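Local coordinates for protein methyl-coenzyme M reductase gamma subunit (Methermicoccus shengliensis DSM 18856, PDB 7NKG) that contributes to the factor 430 pocket of methyl-coenzyme M reductase, the enzyme that releases methane in the final step of methanogenesis, at residues Gln16-His21 / Pro99-Tyr104; Thr214-Arg217 / Pro222-Ser225. All coordinates share one frame; numbering follows the deposited sequence.

Contact 1. Residues Gln16-His21 / Pro99-Tyr104; sequences QNRRKH and PYWRSY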
loop_
_atom_site.group_PDB
_atom_site.type_symbol
_atom_site.label_atom_id
_atom_site.label_comp_id
_atom_site.label_asym_id
_atom_site.label_seq_id
_atom_site.Cartn_x
_atom_site.Cartn_y
_atom_site.Cartn_z
ATOM N N GLN C 16 -29.536 29.881 -30.946
ATOM C CA GLN C 16 -30.939 29.620 -31.268
ATOM C C GLN C 16 -31.173 28.132 -31.534
ATOM O O GLN C 16 -32.164 27.575 -31.061
ATOM C CB GLN C 16 -31.369 30.443 -32.481
ATOM C CG GLN C 16 -31.429 31.941 -32.174
ATOM C CD GLN C 16 -31.445 32.809 -33.414
ATOM O OE1 GLN C 16 -31.595 32.334 -34.550
ATOM N NE2 GLN C 16 -31.295 34.112 -33.217
ATOM N N ASN C 17 -30.237 27.480 -32.247
ATOM C CA ASN C 17 -30.323 26.041 -32.541
ATOM C C ASN C 17 -30.143 25.226 -31.268
ATOM O O ASN C 17 -30.842 24.242 -31.078
ATOM C CB ASN C 17 -29.283 25.641 -33.578
ATOM C CG ASN C 17 -29.591 26.241 -34.937
ATOM O OD1 ASN C 17 -30.764 26.361 -35.341
ATOM N ND2 ASN C 17 -28.565 26.661 -35.656
ATOM N N ARG C 18 -29.251 25.663 -30.370
ATOM C CA ARG C 18 -29.070 24.987 -29.078
ATOM C C ARG C 18 -30.382 24.995 -28.274
ATOM O O ARG C 18 -30.770 23.962 -27.736
ATOM C CB ARG C 18 -27.940 25.675 -28.293
ATOM C CG ARG C 18 -26.583 25.252 -28.817
ATOM C CD ARG C 18 -25.398 25.896 -28.155
ATOM N NE ARG C 18 -24.177 25.314 -28.695
ATOM C CZ ARG C 18 -22.965 25.438 -28.165
ATOM N NH1 ARG C 18 -22.784 26.145 -27.051
ATOM N NH2 ARG C 18 -21.923 24.853 -28.738
ATOM N N ARG C 19 -31.103 26.126 -28.268
ATOM C CA ARG C 19 -32.398 26.201 -27.576
ATOM C C ARG C 19 -33.461 25.361 -28.297
ATOM O O ARG C 19 -34.327 24.793 -27.636
ATOM C CB ARG C 19 -32.852 27.652 -27.408
ATOM C CG ARG C 19 -31.963 28.427 -26.436
ATOM C CD ARG C 19 -32.579 29.762 -26.054
ATOM N NE ARG C 19 -32.468 30.740 -27.143
ATOM C CZ ARG C 19 -31.390 31.475 -27.408
ATOM N NH1 ARG C 19 -30.300 31.368 -26.654
ATOM N NH2 ARG C 19 -31.391 32.327 -28.427
ATOM N N LYS C 20 -33.396 25.251 -29.637
ATOM C CA LYS C 20 -34.312 24.376 -30.380
ATOM C C LYS C 20 -34.104 22.916 -29.948
ATOM O O LYS C 20 -35.073 22.232 -29.649
ATOM C CB LYS C 20 -34.085 24.486 -31.902
ATOM C CG LYS C 20 -34.706 25.724 -32.530
ATOM C CD LYS C 20 -34.427 25.788 -34.028
ATOM C CE LYS C 20 -35.235 26.896 -34.666
ATOM N NZ LYS C 20 -34.929 27.024 -36.117
ATOM N N HIS C 21 -32.848 22.451 -29.897
ATOM C CA HIS C 21 -32.555 21.074 -29.502
ATOM C C HIS C 21 -32.964 20.840 -28.053
ATOM O O HIS C 21 -33.570 19.818 -27.754
ATOM C CB HIS C 21 -31.064 20.739 -29.698
ATOM C CG HIS C 21 -30.635 20.670 -31.140
ATOM N ND1 HIS C 21 -29.517 19.945 -31.525
ATOM C CD2 HIS C 21 -31.193 21.228 -32.243
ATOM C CE1 HIS C 21 -29.411 20.107 -32.835
ATOM N NE2 HIS C 21 -30.406 20.865 -33.314
ATOM N N PRO C 99 -22.491 16.716 -29.216
ATOM C CA PRO C 99 -22.753 15.715 -28.173
ATOM C C PRO C 99 -23.528 16.231 -26.953
ATOM O O PRO C 99 -24.533 15.610 -26.589
ATOM C CB PRO C 99 -21.341 15.237 -27.820
ATOM C CG PRO C 99 -20.608 15.340 -29.102
ATOM C CD PRO C 99 -21.081 16.661 -29.651
ATOM N N TYR C 100 -23.119 17.379 -26.335
ATOM C CA TYR C 100 -23.850 17.847 -25.147
ATOM C C TYR C 100 -25.311 18.164 -25.472
ATOM O O TYR C 100 -26.187 17.826 -24.674
ATOM C CB TYR C 100 -23.191 19.061 -24.452
ATOM C CG TYR C 100 -22.042 18.655 -23.544
ATOM C CD1 TYR C 100 -22.272 17.945 -22.370
ATOM C CD2 TYR C 100 -20.729 18.860 -23.925
ATOM C CE1 TYR C 100 -21.216 17.473 -21.589
ATOM C CE2 TYR C 100 -19.671 18.401 -23.155
ATOM C CZ TYR C 100 -19.913 17.684 -22.000
ATOM O OH TYR C 100 -18.820 17.180 -21.319
ATOM N N TRP C 101 -25.580 18.718 -26.654
ATOM C CA TRP C 101 -26.952 19.109 -27.004
ATOM C C TRP C 101 -27.836 17.895 -27.381
ATOM O O TRP C 101 -29.051 17.965 -27.144
ATOM C CB TRP C 101 -26.965 20.247 -28.033
ATOM C CG TRP C 101 -27.010 21.569 -27.310
ATOM C CD1 TRP C 101 -28.141 22.235 -26.932
ATOM C CD2 TRP C 101 -25.923 22.188 -26.590
ATOM N NE1 TRP C 101 -27.828 23.254 -26.061
ATOM C CE2 TRP C 101 -26.467 23.268 -25.860
ATOM C CE3 TRP C 101 -24.536 21.971 -26.541
ATOM C CZ2 TRP C 101 -25.680 24.110 -25.068
ATOM C CZ3 TRP C 101 -23.753 22.821 -25.778
ATOM C CH2 TRP C 101 -24.321 23.884 -25.060
ATOM N N ARG C 102 -27.263 16.761 -27.845
ATOM C CA ARG C 102 -28.081 15.540 -28.016
ATOM C C ARG C 102 -28.468 15.060 -26.582
ATOM O O ARG C 102 -29.602 14.666 -26.363
ATOM C CB ARG C 102 -27.326 14.412 -28.724
ATOM C CG ARG C 102 -27.179 14.580 -30.224
ATOM C CD ARG C 102 -26.842 13.240 -30.861
ATOM N NE ARG C 102 -26.555 13.311 -32.302
ATOM C CZ ARG C 102 -27.445 13.178 -33.291
ATOM N NH1 ARG C 102 -28.743 13.005 -33.019
ATOM N NH2 ARG C 102 -27.049 13.240 -34.559
ATOM N N SER C 103 -27.526 15.132 -25.609
ATOM C CA SER C 103 -27.825 14.735 -24.240
ATOM C C SER C 103 -28.855 15.675 -23.593
ATOM O O SER C 103 -29.747 15.186 -22.913
ATOM C CB SER C 103 -26.553 14.671 -23.399
ATOM O OG SER C 103 -25.726 13.609 -23.841
ATOM N N TYR C 104 -28.767 17.003 -23.833
ATOM C CA TYR C 104 -29.762 17.935 -23.265
ATOM C C TYR C 104 -31.126 17.680 -23.890
ATOM O O TYR C 104 -32.145 17.678 -23.179
ATOM C CB TYR C 104 -29.374 19.407 -23.499
ATOM C CG TYR C 104 -28.033 19.822 -22.928
ATOM C CD1 TYR C 104 -27.539 19.247 -21.763
ATOM C CD2 TYR C 104 -27.231 20.740 -23.587
ATOM C CE1 TYR C 104 -26.301 19.611 -21.248
ATOM C CE2 TYR C 104 -25.970 21.076 -23.107
ATOM C CZ TYR C 104 -25.505 20.511 -21.934
ATOM O OH TYR C 104 -24.254 20.859 -21.463
#
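All three nitrogens of the Arg18 guanidinium are hydrogen-bonded while the group lies flat on the indole of Trp101: NE donates to Thr214 O, NH1 reaches the backbone of a neighbouring protein chain, and NH2 is also hydrogen-bonded. The result is a cation-pi stack at the packing of two helices, 13-23 and 99-109, which belong to widely separated parts of the sequence. Arg18 CZ stands over the six-membered ring of Trp101, 4.0 Å from its centroid, and the two planes are only 19° apart. The fit follows from the shape of the arginine. Its CG is anti to the carbonyl carbon (chi1 -78°), and from there the chain runs extended to NE, so that it travels along the indole instead of merely ending on it. CG of Arg18 makes a CH-pi contact 3.6 Å from the centroid of the five-membered ring of Trp101, CD follows over the CE2-CZ2 bond of the six-membered ring, and NH1 comes to 3.4 Å from Trp101 CH2. Near the backbone the packing is tight: Arg18 CB lies 3.3 Å from Trp101 NE1. Arg18 O is also near that nitrogen, but at an angle too poor for a hydrogen bond. The other side of the indole is filled from its own helix, where Tyr104 CE2 sits centrally, 3.4 Å above the plane of Trp101. The indole is thus sandwiched between Arg18 and Tyr104, and the acceptors probably ease the burial of the arginine's charge where subunits meet. One turn on from Arg18, His21 touches the rim of the indole, its CB lying 4.3 Å from Trp101 CD1.

Contact 2. Residues Thr214-Arg217 / Pro222-Ser225; sequences TIYR and PFRS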
loop_
_atom_site.group_PDB
_atom_site.type_symbol
_atom_site.label_atom_id
_atom_site.label_comp_id
_atom_site.label_asym_id
_atom_site.label_seq_id
_atom_site.Cartn_x
_atom_site.Cartn_y
_atom_site.Cartn_z
ATOM N N THR C 214 -25.449 23.469 -34.010
ATOM C CA THR C 214 -25.268 23.861 -32.621
ATOM C C THR C 214 -23.757 23.967 -32.291
ATOM O O THR C 214 -23.448 24.158 -31.130
ATOM C CB THR C 214 -25.952 22.838 -31.684
ATOM O OG1 THR C 214 -25.337 21.552 -31.848
ATOM C CG2 THR C 214 -27.466 22.762 -31.903
ATOM N N ILE C 215 -22.822 23.846 -33.270
ATOM C CA ILE C 215 -21.393 24.002 -32.980
ATOM C C ILE C 215 -20.955 25.398 -33.427
ATOM O O ILE C 215 -21.388 25.875 -34.480
ATOM C CB ILE C 215 -20.489 22.915 -33.677
ATOM C CG1 ILE C 215 -19.125 22.791 -32.936
ATOM C CG2 ILE C 215 -20.259 23.205 -35.196
ATOM C CD1 ILE C 215 -18.260 21.610 -33.353
ATOM N N TYR C 216 -20.068 26.023 -32.659
ATOM C CA TYR C 216 -19.481 27.301 -33.064
ATOM C C TYR C 216 -18.241 26.982 -33.907
ATOM O O TYR C 216 -17.557 25.986 -33.659
ATOM C CB TYR C 216 -19.038 28.126 -31.842
ATOM C CG TYR C 216 -20.184 28.688 -31.027
ATOM C CD1 TYR C 216 -20.883 29.807 -31.455
ATOM C CD2 TYR C 216 -20.540 28.125 -29.811
ATOM C CE1 TYR C 216 -21.898 30.364 -30.687
ATOM C CE2 TYR C 216 -21.576 28.651 -29.049
ATOM C CZ TYR C 216 -22.260 29.769 -29.495
ATOM O OH TYR C 216 -23.305 30.276 -28.751
ATOM N N ARG C 217 -17.944 27.831 -34.901
ATOM C CA ARG C 217 -16.732 27.689 -35.716
ATOM C C ARG C 217 -16.296 29.082 -36.139
ATOM O O ARG C 217 -17.142 29.900 -36.527
ATOM C CB ARG C 217 -16.971 26.826 -36.967
ATOM C CG ARG C 217 -16.797 25.319 -36.757
ATOM C CD ARG C 217 -16.750 24.536 -38.080
ATOM N NE ARG C 217 -15.598 24.887 -38.916
ATOM C CZ ARG C 217 -14.374 24.356 -38.827
ATOM N NH1 ARG C 217 -14.101 23.438 -37.903
ATOM N NH2 ARG C 217 -13.413 24.745 -39.655
ATOM N N PRO C 222 -18.408 32.369 -35.012
ATOM C CA PRO C 222 -17.362 32.172 -34.000
ATOM C C PRO C 222 -17.908 32.171 -32.579
ATOM O O PRO C 222 -18.804 32.958 -32.238
ATOM C CB PRO C 222 -16.413 33.354 -34.220
ATOM C CG PRO C 222 -16.723 33.859 -35.603
ATOM C CD PRO C 222 -18.182 33.609 -35.785
ATOM N N PHE C 223 -17.348 31.315 -31.730
ATOM C CA PHE C 223 -17.713 31.252 -30.308
ATOM C C PHE C 223 -17.508 32.632 -29.647
ATOM O O PHE C 223 -18.361 33.100 -28.899
ATOM C CB PHE C 223 -16.828 30.207 -29.603
ATOM C CG PHE C 223 -16.954 30.200 -28.099
ATOM C CD1 PHE C 223 -18.156 29.884 -27.491
ATOM C CD2 PHE C 223 -15.858 30.460 -27.294
ATOM C CE1 PHE C 223 -18.263 29.837 -26.107
ATOM C CE2 PHE C 223 -15.970 30.431 -25.908
ATOM C CZ PHE C 223 -17.168 30.107 -25.323
ATOM N N ARG C 224 -16.387 33.280 -29.995
ATOM C CA ARG C 224 -16.012 34.609 -29.504
ATOM C C ARG C 224 -17.125 35.653 -29.763
ATOM O O ARG C 224 -17.269 36.591 -28.980
ATOM C CB ARG C 224 -14.733 35.063 -30.231
ATOM C CG ARG C 224 -14.005 36.250 -29.624
ATOM C CD ARG C 224 -12.987 36.777 -30.618
ATOM N NE ARG C 224 -11.876 35.847 -30.862
ATOM C CZ ARG C 224 -10.783 35.741 -30.104
ATOM N NH1 ARG C 224 -10.663 36.454 -28.985
ATOM N NH2 ARG C 224 -9.818 34.896 -30.437
ATOM N N SER C 225 -17.885 35.507 -30.861
ATOM C CA SER C 225 -18.929 36.464 -31.225
ATOM C C SER C 225 -20.201 36.382 -30.380
ATOM O O SER C 225 -20.998 37.321 -30.436
ATOM C CB SER C 225 -19.289 36.309 -32.698
ATOM O OG SER C 225 -20.120 35.186 -32.945
#
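Pro222 meets Arg217 backbone to backbone, where the chain folds back on itself through a short reversal of four intervening residues. Its nitrogen comes within 3.2 Å of Arg217 O but, being that of a proline, has no hydrogen to offer. What remains is a weaker contact: the CA-H of Pro222 makes a bent contact with Arg217 O, the two heavy atoms 3.4 Å apart, with an angle of 123° at the hydrogen. CB of Arg217 points away from the 222-225 segment, and its NE forms a salt bridge with Asp219 OD1 inside the reversal.

Phe223 carries the aromatic part of the contact. Its CG is anti to the backbone N (chi1 171°), which turns the ring across Tyr216, an edge toward the face of the tyrosine. This is an edge-to-face pair, with centroids 5.5 Å apart and planes at 66°; the leading atom, Phe223 CD1, lies 3.8 Å from Tyr216 CD2. Behind the rings, Tyr216 CB rests 3.6 Å from Phe223 N, so the tyrosine is packed against main chain as well as ring.

Phe223 and Arg224, both with helical backbone angles, form the corners of a beta turn that Ser225 closes. Pro222 O is gripped twice, accepting from Ser225 N at 3.0 Å and from Ser225 OG at 2.7 Å; the hydroxyl approaches in the carbonyl plane, on a lone pair. Beyond the turn, Tyr216 OH bonds to Asp226, helix 227-245 touches the Phe223 side chain through Val229 and Val230, and Tyr216 leans across to Val14 and Arg18 of helix 13-23.

Overall arrangement
Contact 1 lies near the middle of the chain, its centre about 9 Å from the chain centre, whereas that of contact 2 is about 20 Å away, yet all the touching residues of contact 1 are buried in the assembly, and in contact 2 all but the partly exposed Pro222. Contact 1 joins two regular helices distant in sequence; contact 2 closes a local reversal before helix 227-245. Each places an aromatic face under a partner, but the partner is a charged guanidinium in contact 1 and another ring's edge in contact 2. Helix 13-23 is common ground: Arg18 NH1 packs 3.4 Å from Tyr216 CE2, and His21 CE1 lies equally near Thr214 CG2, so the two contacts are continuous.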